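Local coordinates for protein mannan endo-1,4-beta-mannosidase (Bacillus subtilis, PDB 3CBW) that degrades glucomannan by catalysing the random endo-hydrolysis of beta-1,4-mannosidic linkages in mannan, galactomannan and glucomannan, at residues A[157-163]-A[215-220]; A[108-114]-A[169-175]; A[285-291]-A[316-322]; A[58-62]-A[309-315]. The protein carries 3 engineered substitutions. Where two conformers were deposited one is given. Residues are numbered along the deposited sequence.

Interaction 2 is the fully buried member of the set: two parallel strands near the chain's centre, backbone-bonded, with a polar network on the inner face that reaches active-site residues. Interaction 1 touches it directly, because helix 143-163 packs on the outer side of those strands, Leu159 and Leu162 meeting Ile111 and Val169; its own charged end is solvent-facing. Interactions 3 and 4, centres about 12 Å apart, share the chain after strand 301-306; Tyr287 OH and Asn316 ND2 of interaction 3 bond to backbone oxygens of Trp311 and Glu310 in interaction 4. Both are partly buried: two helix starts, one capped by Asp286, meet in interaction 3, whereas a carboxylate network with bound waters dominates interaction 4.

Interaction 1 (A[157-163]-A[215-220]); sequences DGLQELE and RGLDHL
A salt bridge pins the outer end of this contact: Arg215 NH2 lies 2.7 Å from Asp157 OD1, with a weaker bond to the same OD1 from Arg215 NH1 at 3.1 Å. Arginine suits the place because its long side chain, with chi1 to chi3 all m, can curl back from the loop to the helix. Water 1 accepts from Arg215 NE (3.0 Å) and donates to Arg215 O and Gln160 OE1 (2.8 Å each); Gln160 NE2 turns to Asn164. Further along, Glu163, extended with chi1 and chi2 both t, accepts from Asp218 N at OE2 (3.0 Å), and His219 NE2 gives a weak bond to Leu159 O (2.8 Å). Residues 157-163 are the last two turns of helix 143-163, while 215-220 leads from helix 194-214 into strand 220-224, so this helix-to-strand loop of the (beta/alpha)8 barrel is tied to helix 143-163, one beta-alpha unit earlier. Gly216 ends helical geometry with phi 62°, a value glycine tolerates easily. The CA atoms of Gln160 and Leu217 stand 6.8 Å apart, those of Glu163 and His219 5.7 Å. The His219 ring, chi1 p, lies under Glu163 CB, a CH-pi contact 3.5 Å from CB to the ring centroid. Inward, Leu159 CB meets Leu217 CD1 at 3.9 Å and Leu159 CD1 meets Leu220 CD1 at 4.1 Å; Met211 of helix 194-214 and Phe171 of strand 169-172 extend this leucine layer.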
# COMPACT_ATOMS: atom_id res chain seq x y z
N ASP A 157 -13.11 -11.05 5.69
CA ASP A 157 -13.92 -10.86 6.90
C ASP A 157 -13.48 -9.59 7.62
O ASP A 157 -14.31 -8.81 8.10
CB ASP A 157 -13.79 -12.05 7.85
CG ASP A 157 -14.44 -13.33 7.33
OD1 ASP A 157 -15.17 -13.33 6.32
OD2 ASP A 157 -14.20 -14.38 7.98
N GLY A 158 -12.17 -9.36 7.69
CA GLY A 158 -11.65 -8.15 8.31
C GLY A 158 -12.04 -6.91 7.51
O GLY A 158 -12.49 -5.92 8.07
N LEU A 159 -11.87 -6.97 6.20
CA LEU A 159 -12.20 -5.81 5.36
C LEU A 159 -13.68 -5.44 5.44
O LEU A 159 -14.04 -4.25 5.42
CB LEU A 159 -11.75 -6.02 3.91
CG LEU A 159 -10.23 -6.16 3.73
CD1 LEU A 159 -9.90 -6.54 2.31
CD2 LEU A 159 -9.50 -4.90 4.12
N GLN A 160 -14.54 -6.44 5.58
CA GLN A 160 -15.97 -6.20 5.69
C GLN A 160 -16.31 -5.31 6.88
O GLN A 160 -17.22 -4.50 6.80
CB GLN A 160 -16.69 -7.55 5.82
CG GLN A 160 -18.20 -7.44 5.94
CD GLN A 160 -18.83 -7.00 4.66
OE1 GLN A 160 -18.52 -7.51 3.58
NE2 GLN A 160 -19.75 -6.03 4.76
N GLU A 161 -15.57 -5.47 7.97
CA GLU A 161 -15.82 -4.66 9.16
C GLU A 161 -15.68 -3.16 8.84
O GLU A 161 -16.48 -2.33 9.27
CB GLU A 161 -14.89 -5.06 10.30
CG GLU A 161 -15.21 -4.33 11.58
CD GLU A 161 -14.31 -4.69 12.74
OE1 GLU A 161 -13.33 -5.46 12.56
OE2 GLU A 161 -14.59 -4.16 13.83
N LEU A 162 -14.67 -2.81 8.04
CA LEU A 162 -14.45 -1.43 7.64
C LEU A 162 -15.53 -0.97 6.66
O LEU A 162 -16.03 0.15 6.75
CB LEU A 162 -13.05 -1.26 7.03
CG LEU A 162 -11.90 -1.80 7.90
CD1 LEU A 162 -10.61 -1.88 7.11
CD2 LEU A 162 -11.71 -1.01 9.16
N GLU A 163 -15.92 -1.85 5.74
CA GLU A 163 -16.95 -1.52 4.76
C GLU A 163 -18.29 -1.19 5.43
O GLU A 163 -19.03 -0.33 4.96
CB GLU A 163 -17.12 -2.68 3.79
CG GLU A 163 -17.98 -2.31 2.59
CD GLU A 163 -18.36 -3.48 1.76
OE1 GLU A 163 -18.19 -4.63 2.23
OE2 GLU A 163 -18.81 -3.26 0.62
N ARG A 215 -16.71 -11.51 -2.54
CA ARG A 215 -16.94 -10.93 -1.22
C ARG A 215 -17.62 -9.56 -1.24
O ARG A 215 -17.95 -9.02 -0.19
CB ARG A 215 -15.63 -10.91 -0.43
CG ARG A 215 -15.07 -12.32 -0.19
CD ARG A 215 -16.01 -13.21 0.67
NE ARG A 215 -16.30 -12.51 1.92
CZ ARG A 215 -15.79 -12.81 3.11
NH1 ARG A 215 -15.02 -13.87 3.29
NH2 ARG A 215 -16.06 -12.03 4.14
N GLY A 216 -17.84 -9.01 -2.43
CA GLY A 216 -18.61 -7.77 -2.58
C GLY A 216 -18.02 -6.56 -1.89
O GLY A 216 -18.74 -5.64 -1.49
N LEU A 217 -16.69 -6.52 -1.77
CA LEU A 217 -16.05 -5.44 -1.02
C LEU A 217 -15.94 -4.16 -1.85
O LEU A 217 -15.16 -4.09 -2.79
CB LEU A 217 -14.69 -5.89 -0.47
CG LEU A 217 -14.77 -7.07 0.52
CD1 LEU A 217 -13.40 -7.64 0.78
CD2 LEU A 217 -15.43 -6.71 1.85
N ASP A 218 -16.74 -3.16 -1.48
CA ASP A 218 -16.98 -1.98 -2.32
C ASP A 218 -16.31 -0.70 -1.79
O ASP A 218 -16.59 0.39 -2.29
CB ASP A 218 -18.50 -1.78 -2.52
CG ASP A 218 -19.12 -2.87 -3.37
OD1 ASP A 218 -18.41 -3.45 -4.22
OD2 ASP A 218 -20.33 -3.13 -3.18
N HIS A 219 -15.39 -0.85 -0.84
CA HIS A 219 -14.72 0.27 -0.19
C HIS A 219 -13.22 0.24 -0.45
O HIS A 219 -12.48 0.97 0.19
CB HIS A 219 -15.01 0.23 1.31
CG HIS A 219 -14.45 -0.98 1.99
ND1 HIS A 219 -14.51 -2.24 1.44
CD2 HIS A 219 -13.80 -1.11 3.17
CE1 HIS A 219 -13.92 -3.10 2.26
NE2 HIS A 219 -13.49 -2.44 3.32
N LEU A 220 -12.76 -0.59 -1.39
CA LEU A 220 -11.33 -0.76 -1.64
C LEU A 220 -10.84 0.04 -2.82
O LEU A 220 -11.47 0.09 -3.88
CB LEU A 220 -10.99 -2.24 -1.88
CG LEU A 220 -11.44 -3.23 -0.81
CD1 LEU A 220 -11.03 -4.65 -1.16
CD2 LEU A 220 -10.87 -2.84 0.57
O HOH W 1 -17.37 -9.80 2.48

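Interaction 2 (A[108-114]-A[169-175]); sequences IPQISLH and VLFRPLH
Branched and aromatic side chains fill the outer face of this strand pair: Ile111 CD1 touches Val169 CG1 at 3.9 Å and Leu113 CD1 meets Phe171 CZ at 3.8 Å. Beta-branched Ile111 and Val169 suit a strand face covered by a helix, here by Leu159 and Leu162 of helix 143-163. On the inner face Leu170 (chi1 m, chi2 t) packs its CD1 on Ile108 CG2 at 4.1 Å. The strands are neighbouring parallel staves of the (beta/alpha)8 barrel, their short axes 4.7 Å apart and crossing at -18°, with Gln110 opposite Leu170 and Ile111 opposite Phe171. Backbone bonds run from Leu170 N to Pro109 O (3.0 Å), Ile111 N to Leu170 O (2.9 Å) and Arg172 N to Ile111 O (2.9 Å). Beyond them water 3 links Leu113 N (2.8 Å), Arg172 O (2.7 Å) and His175 ND1 (2.9 Å). Inside the barrel, Arg172 NE donates to Gln110 OE1 at 2.8 Å, and water 2 joins Gln110 NE2, Ser112 OG and Arg172 NH2. Asp76 hydrogen-bonds Ser112 and His114, which probably binds substrate and whose ring face meets the edge of the His175 ring, an offset edge-to-face pair with centroids 5.0 Å apart. With several N-H groups, Arg172 also forms salt bridges with Asp249 and Glu275, the likely nucleophile, and so probably orients that carboxylate; His175, judging from relatives, keeps the nucleophile in position.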
# COMPACT_ATOMS: atom_id res chain seq x y z
N ILE A 108 -6.90 8.50 6.39
CA ILE A 108 -7.32 7.38 5.53
C ILE A 108 -6.48 6.15 5.88
O ILE A 108 -5.26 6.25 6.01
CB ILE A 108 -7.11 7.69 4.02
CG1 ILE A 108 -7.87 8.93 3.54
CG2 ILE A 108 -7.51 6.49 3.15
CD1 ILE A 108 -7.44 9.39 2.14
N PRO A 109 -7.13 5.00 6.08
CA PRO A 109 -6.36 3.78 6.35
C PRO A 109 -5.80 3.11 5.10
O PRO A 109 -6.37 3.22 4.01
CB PRO A 109 -7.37 2.88 7.06
CG PRO A 109 -8.68 3.27 6.43
CD PRO A 109 -8.59 4.76 6.14
N GLN A 110 -4.71 2.39 5.30
CA GLN A 110 -4.05 1.61 4.25
C GLN A 110 -3.74 0.24 4.81
O GLN A 110 -3.24 0.12 5.93
CB GLN A 110 -2.76 2.30 3.80
CG GLN A 110 -2.01 1.62 2.65
CD GLN A 110 -0.80 0.76 3.02
OE1 GLN A 110 0.04 0.51 2.15
NE2 GLN A 110 -0.69 0.30 4.28
N ILE A 111 -4.00 -0.80 4.02
CA ILE A 111 -3.69 -2.17 4.41
C ILE A 111 -2.80 -2.86 3.38
O ILE A 111 -3.10 -2.83 2.18
CB ILE A 111 -4.99 -2.99 4.64
CG1 ILE A 111 -5.76 -2.40 5.83
CG2 ILE A 111 -4.68 -4.48 4.87
CD1 ILE A 111 -7.17 -2.93 6.03
N SER A 112 -1.71 -3.45 3.87
CA SER A 112 -0.86 -4.35 3.09
C SER A 112 -0.88 -5.73 3.71
O SER A 112 -1.47 -5.93 4.77
CB SER A 112 0.58 -3.83 3.02
OG SER A 112 1.17 -3.74 4.32
N LEU A 113 -0.26 -6.69 3.02
CA LEU A 113 -0.31 -8.09 3.44
C LEU A 113 1.02 -8.80 3.23
O LEU A 113 1.39 -9.11 2.10
CB LEU A 113 -1.36 -8.86 2.64
CG LEU A 113 -2.80 -8.34 2.67
CD1 LEU A 113 -3.64 -8.93 1.56
CD2 LEU A 113 -3.44 -8.61 4.02
N HIS A 114 1.71 -9.12 4.32
CA HIS A 114 2.89 -9.99 4.24
C HIS A 114 2.45 -11.45 4.29
O HIS A 114 2.70 -12.17 5.26
CB HIS A 114 3.90 -9.66 5.32
CG HIS A 114 4.71 -8.44 5.01
ND1 HIS A 114 4.15 -7.19 4.86
CD2 HIS A 114 6.04 -8.28 4.79
CE1 HIS A 114 5.09 -6.31 4.57
NE2 HIS A 114 6.25 -6.95 4.53
N VAL A 169 -10.53 2.23 1.97
CA VAL A 169 -9.25 1.63 2.34
C VAL A 169 -8.33 1.59 1.13
O VAL A 169 -8.72 1.10 0.07
CB VAL A 169 -9.44 0.17 2.82
CG1 VAL A 169 -8.11 -0.56 3.06
CG2 VAL A 169 -10.30 0.13 4.07
N LEU A 170 -7.11 2.09 1.31
CA LEU A 170 -6.06 1.91 0.32
C LEU A 170 -5.54 0.48 0.50
O LEU A 170 -4.88 0.18 1.49
CB LEU A 170 -4.95 2.92 0.57
CG LEU A 170 -5.32 4.39 0.36
CD1 LEU A 170 -4.26 5.34 0.93
CD2 LEU A 170 -5.56 4.69 -1.12
N PHE A 171 -5.87 -0.39 -0.45
CA PHE A 171 -5.58 -1.83 -0.32
C PHE A 171 -4.45 -2.17 -1.26
O PHE A 171 -4.56 -1.99 -2.48
CB PHE A 171 -6.83 -2.64 -0.64
CG PHE A 171 -6.67 -4.12 -0.45
CD1 PHE A 171 -6.37 -4.64 0.81
CD2 PHE A 171 -6.87 -5.00 -1.51
CE1 PHE A 171 -6.23 -6.00 1.00
CE2 PHE A 171 -6.75 -6.38 -1.32
CZ PHE A 171 -6.42 -6.88 -0.06
N ARG A 172 -3.33 -2.60 -0.69
CA ARG A 172 -2.09 -2.75 -1.44
C ARG A 172 -1.57 -4.18 -1.30
O ARG A 172 -0.66 -4.42 -0.52
CB ARG A 172 -1.08 -1.72 -0.93
CG ARG A 172 0.25 -1.69 -1.68
CD ARG A 172 1.12 -0.55 -1.17
NE ARG A 172 1.57 -0.73 0.21
CZ ARG A 172 2.76 -1.19 0.58
NH1 ARG A 172 3.66 -1.55 -0.31
NH2 ARG A 172 3.04 -1.29 1.87
N PRO A 173 -2.13 -5.12 -2.07
CA PRO A 173 -1.73 -6.52 -1.99
C PRO A 173 -0.55 -6.84 -2.91
O PRO A 173 -0.35 -6.17 -3.93
CB PRO A 173 -2.97 -7.25 -2.51
CG PRO A 173 -3.50 -6.32 -3.58
CD PRO A 173 -3.23 -4.92 -3.05
N LEU A 174 0.21 -7.88 -2.57
CA LEU A 174 1.19 -8.46 -3.50
C LEU A 174 2.21 -7.43 -3.98
O LEU A 174 2.54 -7.35 -5.17
CB LEU A 174 0.49 -9.11 -4.69
CG LEU A 174 -0.56 -10.17 -4.39
CD1 LEU A 174 -1.22 -10.59 -5.69
CD2 LEU A 174 0.04 -11.38 -3.69
N HIS A 175 2.74 -6.67 -3.03
CA HIS A 175 3.67 -5.58 -3.33
C HIS A 175 5.08 -6.09 -3.61
O HIS A 175 5.43 -7.24 -3.30
CB HIS A 175 3.66 -4.58 -2.17
CG HIS A 175 4.14 -5.14 -0.87
ND1 HIS A 175 3.51 -6.18 -0.21
CD2 HIS A 175 5.15 -4.73 -0.07
CE1 HIS A 175 4.16 -6.41 0.92
NE2 HIS A 175 5.14 -5.54 1.04
O HOH W 2 1.74 -1.19 4.77
O HOH W 3 0.72 -6.56 0.39
O HOH W 4 0.69 -9.77 -0.45

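Interaction 3 (A[285-291]-A[316-322]); sequences FDYSLFI and NKGASAL
Two helix starts meet here, each at the end of a loop that follows a barrel strand: helix 287-297 comes after strand 271-278, and helix 319-324 after strand 301-306. Asp286 is the N-cap of the first; its OD1 accepts from Ser288 N (2.8 Å) and from Ser288 OG (2.6 Å), so the short acidic side chain satisfies an amide that the first turn leaves without a backbone acceptor. Gly318 is the N-cap of the second and the third residue of a type II turn from Asn316 to Ala319. Its phi of 83° favours glycine, and a CB would clash with Asp286 OD1 and Ser288 N. Across the gap Tyr287 N donates to Lys317 O at 2.9 Å, with the CA atoms of Ser288 and Gly318 4.6 Å apart. Leu322 (chi1 t, chi2 p) supplies the apolar side, its CD2 3.8 Å from Tyr287 CB and its CD1 3.9 Å from Ile291 CB, while Ser288 CB rests 3.7 Å from Ala321 CB, where small residues permit close approach. Beneath, Phe290 packs edge-to-face on Phe273 of strand 271-278, Tyr287 touches Ala306 and Leu322 touches Phe304 of strand 301-306, and Tyr287 OH bonds to Trp311 O.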
# COMPACT_ATOMS: atom_id res chain seq x y z
N PHE A 285 20.19 10.03 6.26
CA PHE A 285 18.89 10.17 5.60
C PHE A 285 18.17 11.43 6.04
O PHE A 285 18.15 11.74 7.22
CB PHE A 285 18.00 8.95 5.85
CG PHE A 285 16.78 8.90 4.97
CD1 PHE A 285 16.86 8.31 3.70
CD2 PHE A 285 15.58 9.43 5.39
CE1 PHE A 285 15.74 8.24 2.88
CE2 PHE A 285 14.45 9.39 4.57
CZ PHE A 285 14.53 8.79 3.31
N ASP A 286 17.58 12.15 5.10
CA ASP A 286 16.92 13.41 5.40
C ASP A 286 15.58 13.51 4.67
O ASP A 286 15.54 13.65 3.44
CB ASP A 286 17.84 14.58 5.02
CG ASP A 286 17.35 15.93 5.56
OD1 ASP A 286 16.13 16.11 5.78
OD2 ASP A 286 18.21 16.83 5.75
N TYR A 287 14.49 13.45 5.43
CA TYR A 287 13.15 13.50 4.84
C TYR A 287 12.85 14.85 4.18
O TYR A 287 11.98 14.92 3.31
CB TYR A 287 12.07 13.12 5.85
CG TYR A 287 11.81 11.62 5.93
CD1 TYR A 287 11.09 10.97 4.92
CD2 TYR A 287 12.27 10.85 7.01
CE1 TYR A 287 10.84 9.60 4.97
CE2 TYR A 287 12.02 9.47 7.07
CZ TYR A 287 11.31 8.86 6.04
OH TYR A 287 11.06 7.50 6.07
N SER A 288 13.57 15.91 4.57
CA SER A 288 13.38 17.21 3.91
C SER A 288 13.83 17.16 2.45
O SER A 288 13.25 17.84 1.60
CB SER A 288 14.08 18.35 4.67
OG SER A 288 15.48 18.29 4.53
N LEU A 289 14.85 16.35 2.17
CA LEU A 289 15.31 16.15 0.81
C LEU A 289 14.33 15.33 -0.02
O LEU A 289 14.22 15.51 -1.22
CB LEU A 289 16.71 15.51 0.78
CG LEU A 289 17.80 16.38 1.42
CD1 LEU A 289 19.08 15.58 1.59
CD2 LEU A 289 18.04 17.66 0.59
N PHE A 290 13.62 14.42 0.64
CA PHE A 290 12.61 13.61 -0.04
C PHE A 290 11.43 14.47 -0.53
O PHE A 290 11.01 14.35 -1.69
CB PHE A 290 12.13 12.49 0.89
CG PHE A 290 10.97 11.69 0.35
CD1 PHE A 290 11.10 10.95 -0.83
CD2 PHE A 290 9.77 11.63 1.04
CE1 PHE A 290 10.03 10.19 -1.33
CE2 PHE A 290 8.70 10.88 0.56
CZ PHE A 290 8.84 10.16 -0.62
N ILE A 291 10.93 15.35 0.33
CA ILE A 291 9.86 16.24 -0.13
C ILE A 291 10.36 17.21 -1.21
O ILE A 291 9.62 17.53 -2.13
CB ILE A 291 9.10 16.96 1.03
CG1 ILE A 291 7.81 17.62 0.52
CG2 ILE A 291 9.98 17.97 1.76
CD1 ILE A 291 6.76 16.66 -0.00
N ASN A 316 14.09 10.36 12.12
CA ASN A 316 15.04 10.70 11.08
C ASN A 316 15.08 12.20 10.89
O ASN A 316 14.15 12.92 11.25
CB ASN A 316 14.68 9.98 9.78
CG ASN A 316 15.20 8.56 9.75
OD1 ASN A 316 16.39 8.33 9.53
ND2 ASN A 316 14.31 7.60 9.98
N LYS A 317 16.18 12.70 10.32
CA LYS A 317 16.26 14.15 10.16
C LYS A 317 15.25 14.68 9.13
O LYS A 317 14.79 13.95 8.24
CB LYS A 317 17.71 14.63 9.95
CG LYS A 317 18.28 14.61 8.57
CD LYS A 317 19.71 15.19 8.55
CE LYS A 317 20.72 14.25 9.22
NZ LYS A 317 22.13 14.78 9.24
N GLY A 318 14.84 15.92 9.33
CA GLY A 318 13.94 16.60 8.40
C GLY A 318 12.46 16.32 8.60
O GLY A 318 11.65 16.71 7.77
N ALA A 319 12.09 15.68 9.71
CA ALA A 319 10.68 15.39 9.99
C ALA A 319 9.79 16.63 9.99
O ALA A 319 8.71 16.61 9.39
CB ALA A 319 10.54 14.66 11.31
N SER A 320 10.23 17.69 10.67
CA SER A 320 9.45 18.92 10.75
C SER A 320 9.29 19.55 9.38
O SER A 320 8.19 19.97 9.01
CB SER A 320 10.09 19.90 11.73
OG SER A 320 10.05 19.39 13.05
N ALA A 321 10.38 19.61 8.62
CA ALA A 321 10.35 20.19 7.28
C ALA A 321 9.43 19.38 6.35
O ALA A 321 8.70 19.97 5.55
CB ALA A 321 11.74 20.30 6.70
N LEU A 322 9.46 18.06 6.48
CA LEU A 322 8.57 17.17 5.73
C LEU A 322 7.10 17.45 6.06
O LEU A 322 6.28 17.64 5.16
CB LEU A 322 8.89 15.70 6.05
CG LEU A 322 7.97 14.63 5.45
CD1 LEU A 322 8.16 14.57 3.93
CD2 LEU A 322 8.27 13.28 6.09

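Interaction 4 (A[58-62]-A[309-315]); sequences EADRI and DEWSAAV
In the (beta/alpha)8 barrel, the loop after the last strand, 301-306, turns back onto helix 57-66, which follows the first strand, 41-49; this contact joins the two. Residues 309-315 follow directly on Trp307 and Asn308, which probably bind substrate. They centre on an ST turn in which Ser312 OG accepts from Ala314 N (2.9 Å) and donates to Glu58 OE2 (2.5 Å). The p chi2 of Glu58 (chi1 t) bends its carboxylate to the loop, where OE2 takes the Ser312 hydroxyl and Glu58 OE1 takes Arg61 NH2, one helical turn on, in a salt bridge at 3.0 Å. Glu58 OE2 also receives water 5 (2.7 Å), which accepts from Ala313 N (3.1 Å), and Glu58 OE1 water 6 (2.7 Å), which accepts from Asp309 N (3.2 Å). Small Ala314 lets the backbones close to 4.9 Å between its CA and that of Ile62, its CB 4.1 Å from Ile62 CG1. Val315 CG1 sits over one face of the Arg61 guanidinium, 3.3 Å from Arg61 NH1.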
# COMPACT_ATOMS: atom_id res chain seq x y z
N GLU A 58 3.30 5.04 16.49
CA GLU A 58 3.94 5.70 15.36
C GLU A 58 3.28 7.05 15.02
O GLU A 58 3.97 8.05 14.88
CB GLU A 58 4.00 4.76 14.14
CG GLU A 58 4.62 5.38 12.88
CD GLU A 58 6.09 5.76 13.04
OE1 GLU A 58 6.77 5.28 13.98
OE2 GLU A 58 6.59 6.54 12.20
N ALA A 59 1.95 7.08 14.92
CA ALA A 59 1.24 8.34 14.70
C ALA A 59 1.51 9.34 15.82
O ALA A 59 1.74 10.52 15.57
CB ALA A 59 -0.25 8.10 14.56
N ASP A 60 1.50 8.85 17.06
CA ASP A 60 1.67 9.73 18.22
C ASP A 60 3.08 10.32 18.30
O ASP A 60 3.24 11.49 18.66
CB ASP A 60 1.27 9.00 19.51
CG ASP A 60 -0.23 8.70 19.59
OD1 ASP A 60 -1.02 9.36 18.88
OD2 ASP A 60 -0.62 7.81 20.37
N ARG A 61 4.09 9.53 17.93
CA ARG A 61 5.50 9.98 17.88
C ARG A 61 5.71 11.04 16.82
O ARG A 61 6.46 11.98 17.02
CB ARG A 61 6.46 8.82 17.58
CG ARG A 61 6.87 7.97 18.76
CD ARG A 61 8.19 7.22 18.48
NE ARG A 61 8.31 6.72 17.10
CZ ARG A 61 9.36 6.04 16.64
NH1 ARG A 61 10.39 5.76 17.43
NH2 ARG A 61 9.38 5.62 15.38
N ILE A 62 5.06 10.87 15.66
CA ILE A 62 5.14 11.86 14.60
C ILE A 62 4.51 13.18 15.06
O ILE A 62 5.04 14.27 14.83
CB ILE A 62 4.49 11.34 13.30
CG1 ILE A 62 5.32 10.17 12.75
CG2 ILE A 62 4.36 12.46 12.28
CD1 ILE A 62 4.61 9.33 11.73
N ASP A 309 9.51 2.20 12.98
CA ASP A 309 10.80 1.84 13.59
C ASP A 309 11.93 2.75 13.11
O ASP A 309 11.75 3.97 13.09
CB ASP A 309 11.09 0.35 13.40
CG ASP A 309 10.01 -0.55 14.01
OD1 ASP A 309 9.26 -0.08 14.90
OD2 ASP A 309 9.92 -1.72 13.61
N GLU A 310 13.07 2.19 12.70
CA GLU A 310 14.23 3.02 12.33
C GLU A 310 14.04 3.82 11.03
O GLU A 310 14.80 4.75 10.75
CB GLU A 310 15.52 2.19 12.28
CG GLU A 310 15.53 1.07 11.25
CD GLU A 310 15.10 -0.28 11.83
OE1 GLU A 310 15.62 -1.31 11.35
OE2 GLU A 310 14.26 -0.32 12.76
N TRP A 311 13.02 3.45 10.24
CA TRP A 311 12.67 4.15 9.01
C TRP A 311 11.75 5.35 9.25
O TRP A 311 11.49 6.13 8.34
CB TRP A 311 11.98 3.20 8.02
CG TRP A 311 12.83 2.04 7.58
CD1 TRP A 311 13.77 2.03 6.59
CD2 TRP A 311 12.79 0.71 8.10
NE1 TRP A 311 14.33 0.78 6.47
CE2 TRP A 311 13.75 -0.05 7.39
CE3 TRP A 311 12.05 0.08 9.11
CZ2 TRP A 311 13.98 -1.41 7.66
CZ3 TRP A 311 12.29 -1.27 9.38
CH2 TRP A 311 13.24 -1.99 8.65
N SER A 312 11.25 5.48 10.48
CA SER A 312 10.21 6.45 10.80
C SER A 312 10.62 7.88 10.55
O SER A 312 11.75 8.28 10.85
CB SER A 312 9.79 6.31 12.27
OG SER A 312 8.94 7.37 12.68
N ALA A 313 9.68 8.68 10.05
CA ALA A 313 9.91 10.12 9.95
C ALA A 313 10.27 10.70 11.32
O ALA A 313 11.11 11.59 11.40
CB ALA A 313 8.68 10.81 9.41
N ALA A 314 9.66 10.18 12.39
CA ALA A 314 9.85 10.76 13.72
C ALA A 314 11.30 10.73 14.21
O ALA A 314 11.71 11.62 14.96
CB ALA A 314 8.93 10.09 14.74
N VAL A 315 12.06 9.72 13.79
CA VAL A 315 13.43 9.52 14.31
C VAL A 315 14.51 9.85 13.28
O VAL A 315 15.70 9.63 13.52
CB VAL A 315 13.62 8.08 14.84
CG1 VAL A 315 12.58 7.76 15.91
CG2 VAL A 315 13.58 7.05 13.71
O HOH W 5 6.97 7.33 9.63
O HOH W 6 7.37 2.97 15.20